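Local coordinates for protein exoenzyme S (Pseudomonas aeruginosa, PDB 6GN8) that probably transfers ADP-ribose from NAD to host proteins as a secreted bacterial toxin, and through a separate part of the full-length protein probably stimulates GTP hydrolysis by host GTPases, at residues D180-L185 with V197-A202; V106-G111 with I173-E178. The protein carries 2 engineered substitutions. All blocks are in the same frame, centred on the assembly; numbering follows the deposited sequence.

Contact 1: residues D180-L185 with V197-A202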
ATOM      1  N   ASP C 180       1.151 -27.021   4.762  1.00 54.49           N
ATOM      2  CA  ASP C 180       0.215 -25.931   4.622  1.00 51.94           C
ATOM      3  C   ASP C 180       0.564 -25.132   3.384  1.00 50.79           C
ATOM      4  O   ASP C 180       1.685 -24.634   3.221  1.00 46.99           O
ATOM      5  CB  ASP C 180       0.225 -25.043   5.889  1.00 55.10           C
ATOM      6  CG  ASP C 180      -0.580 -25.547   7.072  1.00 65.34           C
ATOM      7  OD1 ASP C 180      -1.573 -26.276   6.851  1.00 65.17           O
ATOM      8  OD2 ASP C 180      -0.244 -25.177   8.216  1.00 76.01           O
ATOM      9  N   MET C 181      -0.412 -25.058   2.498  1.00 48.53           N
ATOM     10  CA  MET C 181      -0.373 -24.339   1.231  1.00 48.15           C
ATOM     11  C   MET C 181      -1.504 -23.282   1.167  1.00 53.30           C
ATOM     12  O   MET C 181      -2.650 -23.563   1.557  1.00 53.92           O
ATOM     13  CB  MET C 181      -0.519 -25.320   0.059  1.00 49.35           C
ATOM     14  CG  MET C 181       0.621 -26.325  -0.062  1.00 53.57           C
ATOM     15  SD  MET C 181       2.068 -25.596  -0.854  1.00 58.36           S
ATOM     16  CE  MET C 181       3.015 -27.071  -1.161  1.00 54.95           C
ATOM     17  N   ARG C 182      -1.162 -22.075   0.710  1.00 47.99           N
ATOM     18  CA  ARG C 182      -2.094 -20.996   0.430  1.00 46.75           C
ATOM     19  C   ARG C 182      -2.536 -21.069  -1.007  1.00 48.58           C
ATOM     20  O   ARG C 182      -1.702 -21.173  -1.919  1.00 45.34           O
ATOM     21  CB  ARG C 182      -1.468 -19.633   0.682  1.00 47.63           C
ATOM     22  CG  ARG C 182      -2.524 -18.509   0.732  1.00 54.05           C
ATOM     23  CD  ARG C 182      -1.922 -17.177   1.134  1.00 54.19           C
ATOM     24  NE  ARG C 182      -1.109 -17.287   2.347  1.00 66.85           N
ATOM     25  CZ  ARG C 182      -1.573 -17.167   3.587  1.00 85.19           C
ATOM     26  NH1 ARG C 182      -0.755 -17.301   4.623  1.00 71.34           N
ATOM     27  NH2 ARG C 182      -2.864 -16.927   3.802  1.00 69.54           N
ATOM     28  N   VAL C 183      -3.856 -21.009  -1.217  1.00 45.65           N
ATOM     29  CA  VAL C 183      -4.412 -20.994  -2.553  1.00 42.85           C
ATOM     30  C   VAL C 183      -4.323 -19.540  -3.059  1.00 48.68           C
ATOM     31  O   VAL C 183      -5.103 -18.712  -2.632  1.00 48.92           O
ATOM     32  CB  VAL C 183      -5.853 -21.551  -2.583  1.00 45.15           C
ATOM     33  CG1 VAL C 183      -6.440 -21.479  -4.005  1.00 43.34           C
ATOM     34  CG2 VAL C 183      -5.880 -22.978  -2.062  1.00 45.13           C
ATOM     35  N   LEU C 184      -3.356 -19.231  -3.934  1.00 44.70           N
ATOM     36  CA  LEU C 184      -3.183 -17.888  -4.491  1.00 43.19           C
ATOM     37  C   LEU C 184      -4.222 -17.577  -5.577  1.00 47.45           C
ATOM     38  O   LEU C 184      -4.528 -16.418  -5.836  1.00 48.39           O
ATOM     39  CB  LEU C 184      -1.762 -17.743  -5.077  1.00 42.37           C
ATOM     40  CG  LEU C 184      -0.570 -17.770  -4.083  1.00 45.46           C
ATOM     41  CD1 LEU C 184       0.668 -17.300  -4.746  1.00 42.12           C
ATOM     42  CD2 LEU C 184      -0.840 -16.916  -2.837  1.00 49.01           C
ATOM     43  N   LEU C 185      -4.700 -18.610  -6.265  1.00 43.53           N
ATOM     44  CA  LEU C 185      -5.661 -18.525  -7.362  1.00 41.00           C
ATOM     45  C   LEU C 185      -6.252 -19.884  -7.592  1.00 45.61           C
ATOM     46  O   LEU C 185      -5.516 -20.887  -7.629  1.00 45.23           O
ATOM     47  CB  LEU C 185      -4.972 -18.015  -8.647  1.00 40.35           C
ATOM     48  CG  LEU C 185      -5.840 -17.824  -9.897  1.00 45.16           C
ATOM     49  CD1 LEU C 185      -6.631 -16.517  -9.843  1.00 45.23           C
ATOM     50  CD2 LEU C 185      -5.000 -17.895 -11.161  1.00 46.28           C
ATOM     51  N   VAL C 197      -3.005 -22.087  -8.323  1.00 41.26           N
ATOM     52  CA  VAL C 197      -1.676 -21.626  -7.959  1.00 40.83           C
ATOM     53  C   VAL C 197      -1.571 -21.779  -6.444  1.00 45.43           C
ATOM     54  O   VAL C 197      -2.400 -21.234  -5.707  1.00 46.07           O
ATOM     55  CB  VAL C 197      -1.327 -20.204  -8.474  1.00 42.71           C
ATOM     56  CG1 VAL C 197       0.079 -19.786  -8.043  1.00 42.08           C
ATOM     57  CG2 VAL C 197      -1.468 -20.131  -9.990  1.00 41.84           C
ATOM     58  N   LEU C 198      -0.621 -22.610  -5.989  1.00 40.71           N
ATOM     59  CA  LEU C 198      -0.426 -22.842  -4.556  1.00 40.81           C
ATOM     60  C   LEU C 198       0.905 -22.317  -4.126  1.00 43.79           C
ATOM     61  O   LEU C 198       1.887 -22.384  -4.871  1.00 43.26           O
ATOM     62  CB  LEU C 198      -0.499 -24.336  -4.188  1.00 41.41           C
ATOM     63  CG  LEU C 198      -1.751 -25.130  -4.508  1.00 46.98           C
ATOM     64  CD1 LEU C 198      -1.476 -26.632  -4.333  1.00 47.34           C
ATOM     65  CD2 LEU C 198      -2.894 -24.735  -3.592  1.00 50.83           C
ATOM     66  N   GLU C 199       0.972 -21.865  -2.895  1.00 41.95           N
ATOM     67  CA  GLU C 199       2.230 -21.399  -2.354  1.00 43.55           C
ATOM     68  C   GLU C 199       2.412 -21.959  -0.937  1.00 52.43           C
ATOM     69  O   GLU C 199       1.446 -22.009  -0.180  1.00 52.78           O
ATOM     70  CB  GLU C 199       2.267 -19.864  -2.385  1.00 44.55           C
ATOM     71  CG  GLU C 199       3.387 -19.240  -1.586  1.00 48.96           C
ATOM     72  CD  GLU C 199       3.176 -17.767  -1.307  1.00 58.97           C
ATOM     73  OE1 GLU C 199       2.141 -17.404  -0.704  1.00 60.31           O
ATOM     74  OE2 GLU C 199       4.058 -16.971  -1.692  1.00 57.18           O
ATOM     75  N   GLU C 200       3.638 -22.399  -0.592  1.00 50.78           N
ATOM     76  CA  GLU C 200       3.975 -22.871   0.750  1.00 52.39           C
ATOM     77  C   GLU C 200       3.713 -21.718   1.711  1.00 57.40           C
ATOM     78  O   GLU C 200       4.342 -20.667   1.565  1.00 57.49           O
ATOM     79  CB  GLU C 200       5.448 -23.313   0.788  1.00 54.21           C
ATOM     80  CG  GLU C 200       5.820 -24.189   1.960  1.00 59.98           C
ATOM     81  CD  GLU C 200       7.311 -24.413   2.075  1.00 68.40           C
ATOM     82  OE1 GLU C 200       7.815 -24.465   3.221  1.00 65.37           O
ATOM     83  OE2 GLU C 200       7.984 -24.510   1.023  1.00 52.85           O
ATOM     84  N   ALA C 201       2.727 -21.875   2.629  1.00 55.06           N
ATOM     85  CA  ALA C 201       2.325 -20.826   3.588  1.00 56.53           C
ATOM     86  C   ALA C 201       3.534 -20.210   4.327  1.00 64.93           C
ATOM     87  O   ALA C 201       3.639 -18.979   4.424  1.00 64.81           O
ATOM     88  CB  ALA C 201       1.324 -21.375   4.586  1.00 57.41           C
ATOM     89  N   ALA C 202       4.491 -21.071   4.739  1.00 64.42           N
ATOM     90  CA  ALA C 202       5.733 -20.727   5.450  1.00 66.60           C
ATOM     91  C   ALA C 202       6.675 -19.772   4.654  1.00 71.60           C
ATOM     92  O   ALA C 202       7.696 -19.344   5.216  1.00 73.97           O
ATOM     93  CB  ALA C 202       6.484 -22.004   5.809  1.00 67.53           C
TER
HETATM   94  O   HOH W   1       4.035 -24.127   4.873  1.00 59.21           O
HETATM   95  O   HOH W   2       1.569 -17.637   2.218  1.00 63.56           O
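Arg182 and Glu199 face each other as a hydrogen-bonded antiparallel pair, Arg182 N giving to Glu199 O at 2.8 Å and Glu199 N returning a bond to Arg182 O at 2.9 Å. Further along, Leu184 N meets Val197 O at 2.8 Å while Val197 N reaches Leu185 O at 2.9 Å, so two leucines oppose one valine. At the other end Ala201 N closes on Asp180 O (3.0 Å), which a water also links to Ala202 N.

Among apolar contacts, Val183 CG2 lies 3.8 Å from Leu198 CD2, on the face shared with Met181 and Glu200; branched aliphatic groups suit this buried position. Leu184 reaches over the opposite strand, its CD1 3.8 Å from Glu199 CB and its CB against Val197 CG1.

The charged ends of Arg182 and Glu199 are joined through solvent. With CG anti to the backbone N (chi1 167°), Glu199 extends its carboxylate toward a water that gives to OE1 and takes a bond from Arg182 NE (2.7 Å), in the guanidinium plane. Arg182 NH2 also holds Gly124 O, whereas Glu199 OE2 pairs with a basic and an aromatic side chain of another protein in the assembly. The whole is a beta hairpin of the ADP-ribosyltransferase domain, its pairing shifted by one residue at a classic beta bulge.

Contact 2: residues V106-G111 with I173-E178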
ATOM      1  N   VAL C 106      11.142 -22.530  -5.731  1.00 50.02           N
ATOM      2  CA  VAL C 106      11.104 -23.379  -6.894  1.00 47.40           C
ATOM      3  C   VAL C 106       9.627 -23.506  -7.378  1.00 48.65           C
ATOM      4  O   VAL C 106       8.692 -23.591  -6.575  1.00 45.88           O
ATOM      5  CB  VAL C 106      11.853 -24.734  -6.684  1.00 51.00           C
ATOM      6  CG1 VAL C 106      11.130 -25.665  -5.731  1.00 49.31           C
ATOM      7  CG2 VAL C 106      12.128 -25.434  -8.012  1.00 50.97           C
ATOM      8  N   LYS C 107       9.447 -23.447  -8.717  1.00 45.30           N
ATOM      9  CA  LYS C 107       8.171 -23.603  -9.378  1.00 43.23           C
ATOM     10  C   LYS C 107       8.037 -25.045  -9.867  1.00 47.50           C
ATOM     11  O   LYS C 107       8.864 -25.514 -10.673  1.00 48.22           O
ATOM     12  CB  LYS C 107       8.032 -22.607 -10.526  1.00 44.53           C
ATOM     13  CG  LYS C 107       6.747 -22.769 -11.371  1.00 46.03           C
ATOM     14  CD  LYS C 107       6.661 -21.708 -12.495  1.00 49.37           C
ATOM     15  CE  LYS C 107       7.804 -21.806 -13.479  1.00 38.75           C
ATOM     16  NZ  LYS C 107       7.749 -20.749 -14.520  1.00 44.19           N
ATOM     17  N   THR C 108       6.977 -25.737  -9.402  1.00 42.38           N
ATOM     18  CA  THR C 108       6.705 -27.130  -9.802  1.00 42.01           C
ATOM     19  C   THR C 108       5.244 -27.275 -10.187  1.00 44.69           C
ATOM     20  O   THR C 108       4.434 -26.384  -9.929  1.00 43.39           O
ATOM     21  CB  THR C 108       7.115 -28.132  -8.718  1.00 47.53           C
ATOM     22  OG1 THR C 108       6.372 -27.878  -7.524  1.00 45.27           O
ATOM     23  CG2 THR C 108       8.630 -28.150  -8.444  1.00 43.49           C
ATOM     24  N   PHE C 109       4.915 -28.384 -10.836  1.00 42.30           N
ATOM     25  CA  PHE C 109       3.594 -28.610 -11.407  1.00 41.56           C
ATOM     26  C   PHE C 109       3.018 -29.904 -10.940  1.00 47.16           C
ATOM     27  O   PHE C 109       3.747 -30.832 -10.570  1.00 46.39           O
ATOM     28  CB  PHE C 109       3.683 -28.567 -12.947  1.00 43.59           C
ATOM     29  CG  PHE C 109       4.588 -27.442 -13.429  1.00 45.76           C
ATOM     30  CD1 PHE C 109       4.150 -26.121 -13.416  1.00 47.13           C
ATOM     31  CD2 PHE C 109       5.923 -27.692 -13.758  1.00 47.21           C
ATOM     32  CE1 PHE C 109       5.007 -25.087 -13.778  1.00 47.34           C
ATOM     33  CE2 PHE C 109       6.774 -26.651 -14.121  1.00 49.16           C
ATOM     34  CZ  PHE C 109       6.305 -25.363 -14.148  1.00 47.00           C
ATOM     35  N   ARG C 110       1.689 -29.965 -10.930  1.00 45.88           N
ATOM     36  CA  ARG C 110       0.999 -31.156 -10.456  1.00 46.81           C
ATOM     37  C   ARG C 110      -0.377 -31.290 -11.122  1.00 54.04           C
ATOM     38  O   ARG C 110      -1.149 -30.349 -11.135  1.00 54.72           O
ATOM     39  CB  ARG C 110       0.877 -31.068  -8.928  1.00 46.67           C
ATOM     40  CG  ARG C 110       0.084 -32.168  -8.288  1.00 50.87           C
ATOM     41  CD  ARG C 110      -0.103 -31.870  -6.829  1.00 54.50           C
ATOM     42  NE  ARG C 110      -1.168 -32.712  -6.296  1.00 57.99           N
ATOM     43  CZ  ARG C 110      -0.988 -33.930  -5.813  1.00 65.30           C
ATOM     44  NH1 ARG C 110       0.227 -34.459  -5.759  1.00 48.45           N
ATOM     45  NH2 ARG C 110      -2.021 -34.632  -5.375  1.00 65.63           N
ATOM     46  N   GLY C 111      -0.652 -32.460 -11.668  1.00 53.63           N
ATOM     47  CA  GLY C 111      -1.930 -32.787 -12.282  1.00 54.69           C
ATOM     48  C   GLY C 111      -2.564 -33.997 -11.612  1.00 62.98           C
ATOM     49  O   GLY C 111      -1.852 -34.918 -11.195  1.00 65.69           O
ATOM     50  N   ILE C 173       9.727 -33.124  -7.193  1.00 43.46           N
ATOM     51  CA  ILE C 173      10.012 -32.376  -5.987  1.00 44.88           C
ATOM     52  C   ILE C 173       8.860 -32.696  -5.047  1.00 48.32           C
ATOM     53  O   ILE C 173       7.699 -32.484  -5.398  1.00 46.63           O
ATOM     54  CB  ILE C 173      10.288 -30.869  -6.193  1.00 48.33           C
ATOM     55  CG1 ILE C 173      11.645 -30.705  -6.934  1.00 50.03           C
ATOM     56  CG2 ILE C 173      10.311 -30.133  -4.825  1.00 49.27           C
ATOM     57  CD1 ILE C 173      12.096 -29.306  -7.274  1.00 61.42           C
ATOM     58  N   LEU C 174       9.189 -33.355  -3.923  1.00 45.12           N
ATOM     59  CA  LEU C 174       8.203 -33.766  -2.929  1.00 43.95           C
ATOM     60  C   LEU C 174       8.089 -32.781  -1.776  1.00 48.72           C
ATOM     61  O   LEU C 174       9.094 -32.364  -1.206  1.00 49.60           O
ATOM     62  CB  LEU C 174       8.524 -35.161  -2.363  1.00 43.27           C
ATOM     63  CG  LEU C 174       8.906 -36.256  -3.343  1.00 46.03           C
ATOM     64  CD1 LEU C 174       9.205 -37.536  -2.598  1.00 45.92           C
ATOM     65  CD2 LEU C 174       7.830 -36.475  -4.432  1.00 43.25           C
ATOM     66  N   TYR C 175       6.851 -32.441  -1.416  1.00 44.72           N
ATOM     67  CA  TYR C 175       6.545 -31.612  -0.235  1.00 43.65           C
ATOM     68  C   TYR C 175       6.029 -32.564   0.840  1.00 45.96           C
ATOM     69  O   TYR C 175       5.394 -33.577   0.518  1.00 43.53           O
ATOM     70  CB  TYR C 175       5.557 -30.459  -0.549  1.00 42.76           C
ATOM     71  CG  TYR C 175       6.240 -29.349  -1.322  1.00 43.01           C
ATOM     72  CD1 TYR C 175       6.926 -28.334  -0.661  1.00 46.02           C
ATOM     73  CD2 TYR C 175       6.268 -29.360  -2.719  1.00 41.88           C
ATOM     74  CE1 TYR C 175       7.619 -27.348  -1.366  1.00 47.04           C
ATOM     75  CE2 TYR C 175       6.943 -28.370  -3.433  1.00 42.95           C
ATOM     76  CZ  TYR C 175       7.621 -27.370  -2.751  1.00 49.81           C
ATOM     77  OH  TYR C 175       8.349 -26.433  -3.424  1.00 47.64           O
ATOM     78  N   ASN C 176       6.366 -32.261   2.100  1.00 43.27           N
ATOM     79  CA  ASN C 176       6.051 -33.027   3.302  1.00 44.55           C
ATOM     80  C   ASN C 176       4.540 -33.249   3.478  1.00 49.50           C
ATOM     81  O   ASN C 176       3.737 -32.432   3.029  1.00 48.14           O
ATOM     82  CB  ASN C 176       6.617 -32.275   4.525  1.00 44.94           C
ATOM     83  CG  ASN C 176       7.070 -33.130   5.679  1.00 57.25           C
ATOM     84  OD1 ASN C 176       7.745 -32.655   6.578  1.00 55.91           O
ATOM     85  ND2 ASN C 176       6.747 -34.399   5.683  1.00 48.47           N
ATOM     86  N   LYS C 177       4.149 -34.352   4.125  1.00 47.71           N
ATOM     87  CA  LYS C 177       2.728 -34.596   4.357  1.00 47.97           C
ATOM     88  C   LYS C 177       2.221 -33.498   5.312  1.00 54.05           C
ATOM     89  O   LYS C 177       2.978 -33.067   6.179  1.00 54.71           O
ATOM     90  CB  LYS C 177       2.478 -36.026   4.891  1.00 49.43           C
ATOM     91  CG  LYS C 177       3.064 -36.305   6.249  1.00 46.84           C
ATOM     92  CD  LYS C 177       2.571 -37.616   6.829  1.00 56.06           C
ATOM     93  CE  LYS C 177       3.075 -37.845   8.246  1.00 52.83           C
ATOM     94  NZ  LYS C 177       4.534 -38.158   8.296  1.00 58.72           N
ATOM     95  N   GLU C 178       0.994 -32.994   5.095  1.00 51.02           N
ATOM     96  CA  GLU C 178       0.359 -31.931   5.901  1.00 52.44           C
ATOM     97  C   GLU C 178       1.063 -30.557   5.737  1.00 59.07           C
ATOM     98  O   GLU C 178       0.984 -29.708   6.636  1.00 61.47           O
ATOM     99  CB  GLU C 178       0.249 -32.327   7.391  1.00 55.27           C
ATOM    100  CG  GLU C 178      -0.696 -33.498   7.629  1.00 63.34           C
ATOM    101  CD  GLU C 178      -0.779 -33.984   9.061  1.00 85.39           C
ATOM    102  OE1 GLU C 178      -0.551 -35.194   9.283  1.00 76.46           O
ATOM    103  OE2 GLU C 178      -1.067 -33.162   9.962  1.00 87.55           O
TER
HETATM  104  O   HOH W   3       7.379 -26.027  -5.847  1.00 40.82           O
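Thr108 turns its two branches to different partners in the second segment: OG1 sits between the backbone N and the carbonyl carbon (chi1 61°), which points the hydroxyl to Tyr175 and leaves the methyl CG2 for Ile173. Ile173 answers with an extended chain (chi2 178°), and its CD1 is carried out between the methyls of the facing strand.

CD1 comes within 3.8 Å of Thr108 CG2, the two side chains crossing at about a right angle. It also meets Val106 CG2 tip to tip at 3.9 Å. A long isoleucine suits this place because the two strand segments stay 8.9 Å apart at their closest and cross at 84°, so side chains must span the gap without backbone bonds between them.

Tyr175 packs by van der Waals contact, its OH lying 3.7 Å from Val106 CG1, and the edge of its ring, at CE2, passes 4.2 Å from Thr108 OG1, which is near the ring plane. The polar link is a single water that ties the three residues together: it donates to Val106 O at 2.9 Å and is bonded to Thr108 OG1 at 2.7 Å and to Tyr175 OH at 2.6 Å. The water thus gives the hydroxyls of the buried Thr108 and Tyr175 a shared partner. Thr108 OG1 has a further hydrogen bond to Thr135 OG1, which is also hydrogen-bonded to Ile173 O, so strand 133-136 backs the junction.

Here, in the ADP-ribosyltransferase fold, strand 106-112 of the five-stranded sheet meets strand 172-175 of the three-stranded one, the two segments crossing nearly at right angles. Strand 106-112, which carries Arg110, and the neighbouring Ser-Thr-Ser strand 133-136 match the arginine and serine elements of the Arg-Ser-Glu class of these toxins, consistent with a place beside the NAD cleft.

Contact 1 and contact 2 have centres about 11 Å apart and meet at Tyr175. The ring that reaches Val106 and Thr108 in contact 2 is also touched by contact 1: Met181 CE lies 4.0 Å from Tyr175 CG, and Glu200 OE2 is 3.7 Å from Tyr175 CE1. Strands 172-175 and 180-188 follow one another in the chain, which thus leaves the three-stranded sheet and enters the five-stranded one. Strand 149-155 completes the connection, lying between strands 106-112 and 194-200 of that same sheet. Both contacts have residues within reach of another protein; contact 1 is pairing within a sheet, contact 2 packing between sheets, which is consistent with a place beside the NAD cleft.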